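Local coordinates for E3 19 kDa protein (Human adenovirus E serotype 4, PDB 5IRO) that probably binds class I MHC heavy chains through this lumenal part and retains them in the endoplasmic reticulum, keeping them from the cell surface, at residues W66-V71 with L78-N83; C35-Q40 with R51-A56; L20-D25 with H89-A94. All blocks are in the same frame, centred on the assembly; numbering follows the deposited sequence.

Contact 1 (W66-V71 with L78-N83); sequences WYTVSV and LRTVNN
Strands 66-71 and 78-83 run antiparallel as the two arms of a beta hairpin, their N-to-C directions 159° apart, and three hydrogen-bonded pairs, Tyr67-Asn83, Val69-Val81 and Val71-Arg79, supply six backbone bonds. Those at the Val71-Arg79 end are nearly straight, Arg79 N to Val71 O measuring 2.9 Å, while Tyr67 N to Asn83 O bends most, at 154°. The side chains of these pairs lie on one face of the sheet. There the Tyr67 ring presents a face to Asn83, whose CB lies over it, 4.1 Å from the ring centroid and displaced toward the rim. Val69 and Val81 stand side by side, Val69 CG1 3.8 Å from Val81 CB. On the other face the hydroxyls Ser70 OG and Thr80 OG1 share a hydrogen bond of 3.1 Å. Thr80 CG2, anti to its backbone N, reaches diagonally across to Thr68 CB at 3.7 Å. Strand 43-45 pairs with the other edge of 66-71 through the backbone of Thr68 and Ser70, making it the middle strand. The backbone ladder therefore sets the register, with valines and the tyrosine packing on one face and a single Ser70-Thr80 hydroxyl bond on a more polar other face.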
ATOM      1  N   TRP D  66     -30.750  -4.801  -0.491  1.00 35.54           N
ATOM      2  CA  TRP D  66     -31.452  -3.888  -1.368  1.00 32.96           C
ATOM      3  C   TRP D  66     -30.741  -2.546  -1.278  1.00 33.22           C
ATOM      4  O   TRP D  66     -30.006  -2.287  -0.325  1.00 35.10           O
ATOM      5  CB  TRP D  66     -32.918  -3.793  -0.941  1.00 42.70           C
ATOM      6  CG  TRP D  66     -33.112  -3.341   0.471  1.00 34.83           C
ATOM      7  CD1 TRP D  66     -33.405  -4.125   1.551  1.00 31.59           C
ATOM      8  CD2 TRP D  66     -33.139  -1.991   0.939  1.00 36.00           C
ATOM      9  NE1 TRP D  66     -33.546  -3.348   2.675  1.00 43.14           N
ATOM     10  CE2 TRP D  66     -33.397  -2.031   2.324  1.00 44.80           C
ATOM     11  CE3 TRP D  66     -32.947  -0.749   0.326  1.00 37.30           C
ATOM     12  CZ2 TRP D  66     -33.467  -0.882   3.102  1.00 52.22           C
ATOM     13  CZ3 TRP D  66     -33.015   0.388   1.099  1.00 42.85           C
ATOM     14  CH2 TRP D  66     -33.275   0.316   2.469  1.00 53.02           C
ATOM     15  N   TYR D  67     -30.968  -1.689  -2.265  1.00 34.27           N
ATOM     16  CA  TYR D  67     -30.393  -0.353  -2.270  1.00 32.24           C
ATOM     17  C   TYR D  67     -31.311   0.614  -3.005  1.00 30.96           C
ATOM     18  O   TYR D  67     -32.030   0.219  -3.920  1.00 32.40           O
ATOM     19  CB  TYR D  67     -28.980  -0.370  -2.870  1.00 31.49           C
ATOM     20  CG  TYR D  67     -28.892  -0.903  -4.285  1.00 32.68           C
ATOM     21  CD1 TYR D  67     -28.729  -0.046  -5.365  1.00 35.38           C
ATOM     22  CD2 TYR D  67     -28.968  -2.268  -4.541  1.00 30.57           C
ATOM     23  CE1 TYR D  67     -28.645  -0.529  -6.656  1.00 36.30           C
ATOM     24  CE2 TYR D  67     -28.886  -2.760  -5.827  1.00 34.95           C
ATOM     25  CZ  TYR D  67     -28.725  -1.888  -6.881  1.00 39.55           C
ATOM     26  OH  TYR D  67     -28.644  -2.377  -8.164  1.00 36.80           O
ATOM     27  N   THR D  68     -31.277   1.883  -2.609  1.00 29.32           N
ATOM     28  CA  THR D  68     -32.182   2.870  -3.181  1.00 28.62           C
ATOM     29  C   THR D  68     -31.465   3.783  -4.161  1.00 25.08           C
ATOM     30  O   THR D  68     -30.319   4.182  -3.932  1.00 29.11           O
ATOM     31  CB  THR D  68     -32.847   3.745  -2.095  1.00 22.41           C
ATOM     32  OG1 THR D  68     -31.848   4.344  -1.268  1.00 24.05           O
ATOM     33  CG2 THR D  68     -33.769   2.917  -1.239  1.00 28.79           C
ATOM     34  N   VAL D  69     -32.150   4.112  -5.251  1.00 40.20           N
ATOM     35  CA  VAL D  69     -31.617   5.041  -6.237  1.00 38.71           C
ATOM     36  C   VAL D  69     -32.577   6.216  -6.409  1.00 38.73           C
ATOM     37  O   VAL D  69     -33.713   6.055  -6.853  1.00 38.62           O
ATOM     38  CB  VAL D  69     -31.332   4.349  -7.604  1.00 39.76           C
ATOM     39  CG1 VAL D  69     -32.519   3.508  -8.062  1.00 38.07           C
ATOM     40  CG2 VAL D  69     -30.931   5.374  -8.661  1.00 31.53           C
ATOM     41  N   SER D  70     -32.113   7.400  -6.028  1.00 25.59           N
ATOM     42  CA  SER D  70     -32.929   8.599  -6.106  1.00 21.19           C
ATOM     43  C   SER D  70     -32.637   9.271  -7.435  1.00 21.89           C
ATOM     44  O   SER D  70     -31.502   9.682  -7.692  1.00 20.80           O
ATOM     45  CB  SER D  70     -32.613   9.546  -4.944  1.00 25.18           C
ATOM     46  OG  SER D  70     -32.693   8.881  -3.694  1.00 24.49           O
ATOM     47  N   VAL D  71     -33.663   9.379  -8.276  1.00 19.83           N
ATOM     48  CA  VAL D  71     -33.500   9.951  -9.610  1.00 20.14           C
ATOM     49  C   VAL D  71     -34.669  10.841 -10.025  1.00 19.49           C
ATOM     50  O   VAL D  71     -35.825  10.430  -9.957  1.00 20.55           O
ATOM     51  CB  VAL D  71     -33.319   8.847 -10.677  1.00 20.49           C
ATOM     52  CG1 VAL D  71     -31.890   8.343 -10.688  1.00 17.03           C
ATOM     53  CG2 VAL D  71     -34.292   7.702 -10.439  1.00 28.48           C
ATOM     54  N   LEU D  78     -38.277  14.152  -8.220  1.00 39.58           N
ATOM     55  CA  LEU D  78     -37.397  13.031  -7.931  1.00 41.66           C
ATOM     56  C   LEU D  78     -38.177  11.835  -7.408  1.00 47.57           C
ATOM     57  O   LEU D  78     -39.068  11.978  -6.572  1.00 46.84           O
ATOM     58  CB  LEU D  78     -36.310  13.433  -6.930  1.00 45.30           C
ATOM     59  CG  LEU D  78     -35.320  12.320  -6.573  1.00 37.65           C
ATOM     60  CD1 LEU D  78     -33.890  12.791  -6.762  1.00 40.74           C
ATOM     61  CD2 LEU D  78     -35.538  11.824  -5.152  1.00 42.54           C
ATOM     62  N   ARG D  79     -37.846  10.655  -7.918  1.00 49.76           N
ATOM     63  CA  ARG D  79     -38.442   9.423  -7.431  1.00 44.83           C
ATOM     64  C   ARG D  79     -37.339   8.463  -7.002  1.00 52.10           C
ATOM     65  O   ARG D  79     -36.334   8.294  -7.701  1.00 56.15           O
ATOM     66  CB  ARG D  79     -39.344   8.760  -8.475  1.00 46.80           C
ATOM     67  CG  ARG D  79     -39.929   7.454  -7.947  1.00 46.14           C
ATOM     68  CD  ARG D  79     -41.061   6.886  -8.780  1.00 46.63           C
ATOM     69  NE  ARG D  79     -41.566   5.661  -8.163  1.00 58.57           N
ATOM     70  CZ  ARG D  79     -41.290   4.435  -8.597  1.00 54.00           C
ATOM     71  NH1 ARG D  79     -40.507   4.267  -9.652  1.00 47.13           N
ATOM     72  NH2 ARG D  79     -41.791   3.378  -7.972  1.00 47.93           N
ATOM     73  N   THR D  80     -37.518   7.876  -5.823  1.00 34.56           N
ATOM     74  CA  THR D  80     -36.576   6.910  -5.279  1.00 35.87           C
ATOM     75  C   THR D  80     -37.054   5.497  -5.599  1.00 36.87           C
ATOM     76  O   THR D  80     -38.212   5.160  -5.356  1.00 38.11           O
ATOM     77  CB  THR D  80     -36.439   7.073  -3.752  1.00 39.23           C
ATOM     78  OG1 THR D  80     -35.746   8.291  -3.458  1.00 43.78           O
ATOM     79  CG2 THR D  80     -35.683   5.900  -3.146  1.00 36.70           C
ATOM     80  N   VAL D  81     -36.160   4.675  -6.140  1.00 28.19           N
ATOM     81  CA  VAL D  81     -36.519   3.331  -6.581  1.00 25.41           C
ATOM     82  C   VAL D  81     -35.702   2.296  -5.816  1.00 23.36           C
ATOM     83  O   VAL D  81     -34.476   2.399  -5.732  1.00  8.41           O
ATOM     84  CB  VAL D  81     -36.292   3.158  -8.101  1.00 20.93           C
ATOM     85  CG1 VAL D  81     -36.391   1.695  -8.503  1.00 24.73           C
ATOM     86  CG2 VAL D  81     -37.284   4.001  -8.886  1.00 28.07           C
ATOM     87  N   ASN D  82     -36.391   1.310  -5.245  1.00 66.70           N
ATOM     88  CA  ASN D  82     -35.728   0.238  -4.516  1.00 66.86           C
ATOM     89  C   ASN D  82     -35.306  -0.893  -5.448  1.00 63.04           C
ATOM     90  O   ASN D  82     -36.124  -1.425  -6.197  1.00 66.75           O
ATOM     91  CB  ASN D  82     -36.637  -0.304  -3.408  1.00 75.13           C
ATOM     92  CG  ASN D  82     -36.731   0.635  -2.222  1.00 70.84           C
ATOM     93  OD1 ASN D  82     -36.372   1.805  -2.320  1.00 74.43           O
ATOM     94  ND2 ASN D  82     -37.207   0.125  -1.093  1.00 74.32           N
ATOM     95  N   ASN D  83     -34.028  -1.254  -5.406  1.00 41.67           N
ATOM     96  CA  ASN D  83     -33.532  -2.363  -6.209  1.00 43.00           C
ATOM     97  C   ASN D  83     -32.927  -3.456  -5.339  1.00 40.14           C
ATOM     98  O   ASN D  83     -32.134  -3.171  -4.446  1.00 38.89           O
ATOM     99  CB  ASN D  83     -32.499  -1.863  -7.218  1.00 41.72           C
ATOM    100  CG  ASN D  83     -33.136  -1.251  -8.449  1.00 36.99           C
ATOM    101  OD1 ASN D  83     -34.303  -1.500  -8.746  1.00 45.50           O
ATOM    102  ND2 ASN D  83     -32.373  -0.434  -9.167  1.00 44.53           N
TER

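Contact 2 (C35-Q40 with R51-A56); sequences CGWECQ and RNNTLA
Hydrogen bonds converge on Asn53, which reaches into the turn made by 35-40. Its amide nitrogen uses both N-H groups: Asn53 ND2 gives one to Cys39 O at 2.6 Å, nearly along the C=O axis and in the amide plane, and the other to Gly36 O, which is tilted 22° from that plane. Two main-chain carbonyls thus fix the rotation of the amide. Asn53 O also accepts from Cys35 N at 3.1 Å. A weak bond, strongly bent despite its 2.7 Å length, runs from Trp37 NE1 to Thr54 OG1. The aromatic contact is a CH-pi one: Asn53 CB stands over the centre of the six-membered ring of Trp37, 3.5 Å from its centroid and nearly on the ring normal, while the amide plane is 24° from that of the indole. At the rim of the same ring, near its plane, lies Arg51 NH2, 4.4 Å from Trp37 CH2. Disulfides tie the turn to other parts of the chain, Cys35 to Cys18 and Cys39 to Cys10, and another protein packs on Trp37 and Thr54. The contact joins the loop leaving strand 29-34 to the start of strand 54-59, which pairs with 29-34 through Leu55 and Ile33.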
ATOM      1  N   CYS D  35     -22.965   3.518 -10.303  1.00 55.94           N
ATOM      2  CA  CYS D  35     -23.962   4.023 -11.234  1.00 61.66           C
ATOM      3  C   CYS D  35     -23.339   5.094 -12.122  1.00 56.39           C
ATOM      4  O   CYS D  35     -22.142   5.366 -12.020  1.00 61.02           O
ATOM      5  CB  CYS D  35     -25.184   4.562 -10.482  1.00 68.88           C
ATOM      6  SG  CYS D  35     -26.085   3.309  -9.533  1.00 54.38           S
ATOM      7  N   GLY D  36     -24.147   5.708 -12.980  1.00 48.79           N
ATOM      8  CA  GLY D  36     -23.623   6.633 -13.969  1.00 58.76           C
ATOM      9  C   GLY D  36     -23.004   7.898 -13.403  1.00 55.01           C
ATOM     10  O   GLY D  36     -23.473   8.437 -12.401  1.00 58.16           O
ATOM     11  N   TRP D  37     -21.939   8.363 -14.051  1.00 37.57           N
ATOM     12  CA  TRP D  37     -21.271   9.608 -13.677  1.00 40.27           C
ATOM     13  C   TRP D  37     -21.608  10.718 -14.669  1.00 43.34           C
ATOM     14  O   TRP D  37     -20.966  11.771 -14.692  1.00 47.71           O
ATOM     15  CB  TRP D  37     -19.758   9.398 -13.611  1.00 40.60           C
ATOM     16  CG  TRP D  37     -19.305   8.742 -12.349  1.00 37.93           C
ATOM     17  CD1 TRP D  37     -19.023   7.419 -12.169  1.00 39.83           C
ATOM     18  CD2 TRP D  37     -19.072   9.377 -11.087  1.00 33.13           C
ATOM     19  NE1 TRP D  37     -18.636   7.190 -10.872  1.00 42.92           N
ATOM     20  CE2 TRP D  37     -18.656   8.378 -10.187  1.00 35.33           C
ATOM     21  CE3 TRP D  37     -19.178  10.694 -10.630  1.00 32.94           C
ATOM     22  CZ2 TRP D  37     -18.344   8.653  -8.856  1.00 34.05           C
ATOM     23  CZ3 TRP D  37     -18.869  10.966  -9.311  1.00 33.55           C
ATOM     24  CH2 TRP D  37     -18.457   9.951  -8.440  1.00 33.45           C
ATOM     25  N   GLU D  38     -22.627  10.469 -15.482  1.00 40.28           N
ATOM     26  CA  GLU D  38     -23.076  11.416 -16.493  1.00 35.58           C
ATOM     27  C   GLU D  38     -24.242  12.222 -15.935  1.00 38.90           C
ATOM     28  O   GLU D  38     -24.758  13.133 -16.584  1.00 39.86           O
ATOM     29  CB  GLU D  38     -23.507  10.675 -17.759  1.00 39.14           C
ATOM     30  CG  GLU D  38     -22.523   9.606 -18.218  1.00 36.88           C
ATOM     31  CD  GLU D  38     -22.835   8.243 -17.627  1.00 37.86           C
ATOM     32  OE1 GLU D  38     -23.819   8.139 -16.865  1.00 47.41           O
ATOM     33  OE2 GLU D  38     -22.097   7.279 -17.918  1.00 37.91           O
ATOM     34  N   CYS D  39     -24.642  11.874 -14.717  1.00 57.26           N
ATOM     35  CA  CYS D  39     -25.787  12.483 -14.057  1.00 52.92           C
ATOM     36  C   CYS D  39     -25.400  12.931 -12.650  1.00 51.02           C
ATOM     37  O   CYS D  39     -24.700  12.211 -11.938  1.00 46.89           O
ATOM     38  CB  CYS D  39     -26.941  11.478 -13.975  1.00 54.75           C
ATOM     39  SG  CYS D  39     -28.422  11.815 -14.945  1.00 73.83           S
ATOM     40  N   GLN D  40     -25.835  14.125 -12.256  1.00 36.85           N
ATOM     41  CA  GLN D  40     -25.682  14.569 -10.874  1.00 38.67           C
ATOM     42  C   GLN D  40     -27.030  14.310 -10.201  1.00 36.64           C
ATOM     43  O   GLN D  40     -28.015  14.040 -10.890  1.00 30.85           O
ATOM     44  CB  GLN D  40     -25.295  16.057 -10.848  1.00 40.62           C
ATOM     45  CG  GLN D  40     -25.460  16.786  -9.512  1.00 34.73           C
ATOM     46  CD  GLN D  40     -24.631  16.176  -8.395  1.00 34.67           C
ATOM     47  OE1 GLN D  40     -25.120  15.347  -7.627  1.00 44.22           O
ATOM     48  NE2 GLN D  40     -23.374  16.593  -8.292  1.00 27.38           N
ATOM     49  N   ARG D  51     -23.981   8.001  -1.002  1.00 25.27           N
ATOM     50  CA  ARG D  51     -22.758   8.431  -1.664  1.00 25.56           C
ATOM     51  C   ARG D  51     -22.871   8.655  -3.165  1.00 29.56           C
ATOM     52  O   ARG D  51     -22.326   7.883  -3.956  1.00 31.73           O
ATOM     53  CB  ARG D  51     -21.639   7.422  -1.392  1.00 27.89           C
ATOM     54  CG  ARG D  51     -20.643   7.866  -0.338  1.00 30.13           C
ATOM     55  CD  ARG D  51     -19.914   9.121  -0.778  1.00 27.29           C
ATOM     56  NE  ARG D  51     -19.406   8.997  -2.141  1.00 23.69           N
ATOM     57  CZ  ARG D  51     -18.716   9.941  -2.773  1.00 24.91           C
ATOM     58  NH1 ARG D  51     -18.445  11.086  -2.164  1.00 21.60           N
ATOM     59  NH2 ARG D  51     -18.298   9.739  -4.014  1.00 21.50           N
ATOM     60  N   ASN D  52     -23.576   9.719  -3.540  1.00 25.22           N
ATOM     61  CA  ASN D  52     -23.484  10.286  -4.881  1.00 38.44           C
ATOM     62  C   ASN D  52     -23.755   9.296  -6.012  1.00 41.44           C
ATOM     63  O   ASN D  52     -24.819   8.677  -6.073  1.00 42.72           O
ATOM     64  CB  ASN D  52     -22.126  10.971  -5.066  1.00 41.23           C
ATOM     65  CG  ASN D  52     -21.887  12.075  -4.046  1.00 37.00           C
ATOM     66  OD1 ASN D  52     -21.656  11.806  -2.867  1.00 28.97           O
ATOM     67  ND2 ASN D  52     -21.933  13.322  -4.499  1.00 37.55           N
ATOM     68  N   ASN D  53     -22.772   9.155  -6.897  1.00 36.77           N
ATOM     69  CA  ASN D  53     -22.892   8.307  -8.078  1.00 35.27           C
ATOM     70  C   ASN D  53     -22.343   6.900  -7.847  1.00 36.42           C
ATOM     71  O   ASN D  53     -22.858   5.926  -8.397  1.00 36.25           O
ATOM     72  CB  ASN D  53     -22.160   8.946  -9.262  1.00 36.46           C
ATOM     73  CG  ASN D  53     -22.794  10.248  -9.712  1.00 36.50           C
ATOM     74  OD1 ASN D  53     -22.520  11.308  -9.151  1.00 36.31           O
ATOM     75  ND2 ASN D  53     -23.628  10.176 -10.742  1.00 41.31           N
ATOM     76  N   THR D  54     -21.301   6.797  -7.028  1.00 42.95           N
ATOM     77  CA  THR D  54     -20.669   5.511  -6.754  1.00 37.93           C
ATOM     78  C   THR D  54     -20.511   5.325  -5.250  1.00 36.52           C
ATOM     79  O   THR D  54     -20.063   6.230  -4.546  1.00 39.34           O
ATOM     80  CB  THR D  54     -19.290   5.403  -7.439  1.00 40.66           C
ATOM     81  OG1 THR D  54     -19.426   5.676  -8.840  1.00 45.83           O
ATOM     82  CG2 THR D  54     -18.703   4.010  -7.254  1.00 38.02           C
ATOM     83  N   LEU D  55     -20.875   4.143  -4.763  1.00 15.79           N
ATOM     84  CA  LEU D  55     -20.869   3.873  -3.332  1.00  6.29           C
ATOM     85  C   LEU D  55     -19.941   2.702  -3.025  1.00 19.08           C
ATOM     86  O   LEU D  55     -19.815   1.776  -3.822  1.00 19.95           O
ATOM     87  CB  LEU D  55     -22.296   3.574  -2.857  1.00 12.43           C
ATOM     88  CG  LEU D  55     -22.655   3.747  -1.377  1.00 10.86           C
ATOM     89  CD1 LEU D  55     -24.133   4.072  -1.218  1.00 18.50           C
ATOM     90  CD2 LEU D  55     -22.312   2.502  -0.584  1.00 17.02           C
ATOM     91  N   ALA D  56     -19.279   2.755  -1.873  1.00 31.08           N
ATOM     92  CA  ALA D  56     -18.420   1.658  -1.440  1.00 30.02           C
ATOM     93  C   ALA D  56     -18.664   1.309   0.022  1.00 33.43           C
ATOM     94  O   ALA D  56     -18.491   2.148   0.906  1.00 37.05           O
ATOM     95  CB  ALA D  56     -16.957   2.007  -1.666  1.00 27.19           C
TER

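Contact 3 (L20-D25 with H89-A94); sequences LSFQPD and HMCNTA
Met90 O is gripped once among the two segments, by Ala94 N at 3.3 Å, the bond that closes the single turn of helix 91-94; Met90 itself holds the N-cap position. No hydrogen bond crosses from this turn to strand 20-24, so the meeting is made by carbon and sulfur around the ring of Phe22. Met90 CB sits squarely over one face, 3.5 Å from the ring centroid and 8° off the normal, a CH-pi contact. Beyond CB the methionine bends at chi2 (-99°) and chi3 (-82°), which folds its methyl round beside the CD2-CE2 edge of the ring: Met90 CE lies 3.5 Å from Phe22 CD2. Its sulfur stands obliquely to the ring in a Met-aromatic contact, Met90 SD being 5.2 Å from the Phe22 centroid. A second sulfur approaches at the edge, Cys91 SG lying 3.5 Å from Phe22 CD1, and this atom is also disulfide-bonded to Cys29, at the start of the neighbouring strand 29-34. Near the root of the ring, Ala94 CB touches Phe22 CB at 4.4 Å and comes equally close to Pro24 CD. Phe85 packs on Phe22 as well. With a methionine over its face and a half-cystine at its rim, the phenylalanine is held by dispersion and sulfur-aromatic contact, while the covalent bond through Cys91 ties the helical turn to the sheet.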
ATOM      1  N   LEU D  20     -22.491  -3.143 -10.186  1.00 39.68           N
ATOM      2  CA  LEU D  20     -21.781  -3.315  -8.922  1.00 42.65           C
ATOM      3  C   LEU D  20     -20.735  -4.431  -8.970  1.00 42.21           C
ATOM      4  O   LEU D  20     -20.930  -5.457  -9.621  1.00 48.13           O
ATOM      5  CB  LEU D  20     -22.744  -3.492  -7.738  1.00 43.90           C
ATOM      6  CG  LEU D  20     -23.721  -4.663  -7.612  1.00 45.12           C
ATOM      7  CD1 LEU D  20     -24.300  -4.672  -6.206  1.00 42.13           C
ATOM      8  CD2 LEU D  20     -24.843  -4.582  -8.635  1.00 44.79           C
ATOM      9  N   SER D  21     -19.626  -4.211  -8.271  1.00 37.89           N
ATOM     10  CA  SER D  21     -18.525  -5.164  -8.224  1.00 32.72           C
ATOM     11  C   SER D  21     -18.186  -5.527  -6.781  1.00 38.57           C
ATOM     12  O   SER D  21     -18.383  -4.724  -5.866  1.00 44.18           O
ATOM     13  CB  SER D  21     -17.289  -4.598  -8.928  1.00 39.85           C
ATOM     14  OG  SER D  21     -17.010  -3.282  -8.484  1.00 42.72           O
ATOM     15  N   PHE D  22     -17.681  -6.740  -6.581  1.00 46.87           N
ATOM     16  CA  PHE D  22     -17.313  -7.213  -5.250  1.00 43.68           C
ATOM     17  C   PHE D  22     -15.835  -7.557  -5.211  1.00 44.67           C
ATOM     18  O   PHE D  22     -15.276  -8.041  -6.197  1.00 40.33           O
ATOM     19  CB  PHE D  22     -18.147  -8.433  -4.852  1.00 43.23           C
ATOM     20  CG  PHE D  22     -19.602  -8.134  -4.645  1.00 45.01           C
ATOM     21  CD1 PHE D  22     -20.146  -8.168  -3.374  1.00 45.68           C
ATOM     22  CD2 PHE D  22     -20.424  -7.814  -5.713  1.00 45.80           C
ATOM     23  CE1 PHE D  22     -21.480  -7.895  -3.173  1.00 39.55           C
ATOM     24  CE2 PHE D  22     -21.758  -7.536  -5.518  1.00 46.40           C
ATOM     25  CZ  PHE D  22     -22.287  -7.579  -4.249  1.00 46.30           C
ATOM     26  N   GLN D  23     -15.199  -7.300  -4.074  1.00 52.95           N
ATOM     27  CA  GLN D  23     -13.760  -7.510  -3.980  1.00 48.49           C
ATOM     28  C   GLN D  23     -13.316  -7.824  -2.552  1.00 55.05           C
ATOM     29  O   GLN D  23     -13.834  -7.250  -1.592  1.00 60.21           O
ATOM     30  CB  GLN D  23     -13.027  -6.282  -4.533  1.00 51.89           C
ATOM     31  CG  GLN D  23     -11.512  -6.394  -4.597  1.00 53.88           C
ATOM     32  CD  GLN D  23     -10.875  -5.210  -5.298  1.00 49.17           C
ATOM     33  OE1 GLN D  23     -11.529  -4.503  -6.065  1.00 47.52           O
ATOM     34  NE2 GLN D  23      -9.592  -4.986  -5.037  1.00 57.33           N
ATOM     35  N   PRO D  24     -12.356  -8.751  -2.413  1.00 37.66           N
ATOM     36  CA  PRO D  24     -11.760  -9.125  -1.126  1.00 36.92           C
ATOM     37  C   PRO D  24     -10.745  -8.098  -0.634  1.00 40.08           C
ATOM     38  O   PRO D  24      -9.689  -7.946  -1.245  1.00 44.90           O
ATOM     39  CB  PRO D  24     -11.046 -10.444  -1.447  1.00 38.47           C
ATOM     40  CG  PRO D  24     -10.784 -10.391  -2.913  1.00 42.13           C
ATOM     41  CD  PRO D  24     -11.949  -9.664  -3.496  1.00 37.39           C
ATOM     42  N   ASP D  25     -11.059  -7.404   0.457  1.00 76.28           N
ATOM     43  CA  ASP D  25     -10.139  -6.415   1.014  1.00 73.93           C
ATOM     44  C   ASP D  25      -9.990  -6.569   2.522  1.00 78.64           C
ATOM     45  O   ASP D  25     -10.773  -6.008   3.268  1.00 84.81           O
ATOM     46  CB  ASP D  25     -10.636  -4.995   0.712  1.00 64.66           C
ATOM     47  CG  ASP D  25     -10.163  -4.471  -0.630  1.00 77.41           C
ATOM     48  OD1 ASP D  25      -9.782  -3.283  -0.697  1.00 86.86           O
ATOM     49  OD2 ASP D  25     -10.194  -5.230  -1.619  1.00 76.71           O
ATOM     50  N   HIS D  89     -24.727 -13.645  -2.624  1.00 63.81           N
ATOM     51  CA  HIS D  89     -24.409 -14.512  -3.752  1.00 65.58           C
ATOM     52  C   HIS D  89     -23.135 -14.071  -4.465  1.00 59.00           C
ATOM     53  O   HIS D  89     -22.705 -14.698  -5.434  1.00 58.07           O
ATOM     54  CB  HIS D  89     -25.572 -14.547  -4.740  1.00 68.20           C
ATOM     55  CG  HIS D  89     -26.450 -15.749  -4.597  1.00 69.45           C
ATOM     56  ND1 HIS D  89     -25.999 -17.033  -4.822  1.00 77.53           N
ATOM     57  CD2 HIS D  89     -27.753 -15.866  -4.246  1.00 68.77           C
ATOM     58  CE1 HIS D  89     -26.986 -17.885  -4.618  1.00 73.73           C
ATOM     59  NE2 HIS D  89     -28.061 -17.202  -4.268  1.00 65.40           N
ATOM     60  N   MET D  90     -22.532 -12.994  -3.976  1.00 45.83           N
ATOM     61  CA  MET D  90     -21.302 -12.476  -4.559  1.00 42.62           C
ATOM     62  C   MET D  90     -20.240 -12.231  -3.494  1.00 36.98           C
ATOM     63  O   MET D  90     -19.069 -12.029  -3.810  1.00 39.92           O
ATOM     64  CB  MET D  90     -21.580 -11.196  -5.356  1.00 39.55           C
ATOM     65  CG  MET D  90     -22.406 -11.417  -6.618  1.00 36.28           C
ATOM     66  SD  MET D  90     -21.417 -11.507  -8.124  1.00 66.36           S
ATOM     67  CE  MET D  90     -21.185  -9.767  -8.485  1.00 57.85           C
ATOM     68  N   CYS D  91     -20.654 -12.248  -2.230  1.00 41.96           N
ATOM     69  CA  CYS D  91     -19.708 -12.139  -1.128  1.00 37.13           C
ATOM     70  C   CYS D  91     -19.262 -13.517  -0.650  1.00 37.26           C
ATOM     71  O   CYS D  91     -18.232 -13.646   0.005  1.00 41.40           O
ATOM     72  CB  CYS D  91     -20.302 -11.335   0.033  1.00 35.64           C
ATOM     73  SG  CYS D  91     -20.148  -9.541  -0.128  1.00 32.53           S
ATOM     74  N   ASN D  92     -20.046 -14.543  -0.972  1.00 43.46           N
ATOM     75  CA  ASN D  92     -19.649 -15.921  -0.697  1.00 40.72           C
ATOM     76  C   ASN D  92     -18.680 -16.457  -1.746  1.00 37.77           C
ATOM     77  O   ASN D  92     -17.918 -17.388  -1.483  1.00 39.67           O
ATOM     78  CB  ASN D  92     -20.882 -16.827  -0.634  1.00 40.47           C
ATOM     79  CG  ASN D  92     -21.748 -16.562   0.586  1.00 48.20           C
ATOM     80  OD1 ASN D  92     -21.254 -16.188   1.650  1.00 60.91           O
ATOM     81  ND2 ASN D  92     -23.053 -16.766   0.437  1.00 53.35           N
ATOM     82  N   THR D  93     -18.704 -15.850  -2.929  1.00 34.36           N
ATOM     83  CA  THR D  93     -17.845 -16.269  -4.033  1.00 36.08           C
ATOM     84  C   THR D  93     -16.529 -15.498  -4.010  1.00 41.44           C
ATOM     85  O   THR D  93     -15.469 -16.059  -4.273  1.00 45.25           O
ATOM     86  CB  THR D  93     -18.550 -16.083  -5.396  1.00 36.29           C
ATOM     87  OG1 THR D  93     -19.783 -16.815  -5.405  1.00 34.07           O
ATOM     88  CG2 THR D  93     -17.664 -16.570  -6.536  1.00 33.94           C
ATOM     89  N   ALA D  94     -16.600 -14.206  -3.705  1.00 21.31           N
ATOM     90  CA  ALA D  94     -15.402 -13.376  -3.633  1.00 23.69           C
ATOM     91  C   ALA D  94     -14.580 -13.750  -2.404  1.00 24.08           C
ATOM     92  O   ALA D  94     -13.353 -13.825  -2.459  1.00 16.86           O
ATOM     93  CB  ALA D  94     -15.769 -11.901  -3.609  1.00 29.11           C
TER

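Overall arrangement
Contacts 1 and 3 lie toward the surface, on opposite sides of the centre of the chain with their own centres about 22 Å apart, whereas contact 2 is partly buried. Contact 1 belongs to the sheet of strands 43-45, 66-72 and 78-84; contacts 2 and 3 both reach the other sheet, at its two outermost strands, 54-59 and 20-24. Chemistry follows place: paired strands are held by regular backbone bonds, the irregular turn of contact 2 by an asparagine side chain bonded to carbonyls, and the helix-on-strand meeting of contact 3 by apolar and sulfur contacts. Both 35-40/51-56 and 20-25/89-94 contain disulfide cysteines, and along the chain contact 3 encloses the other two.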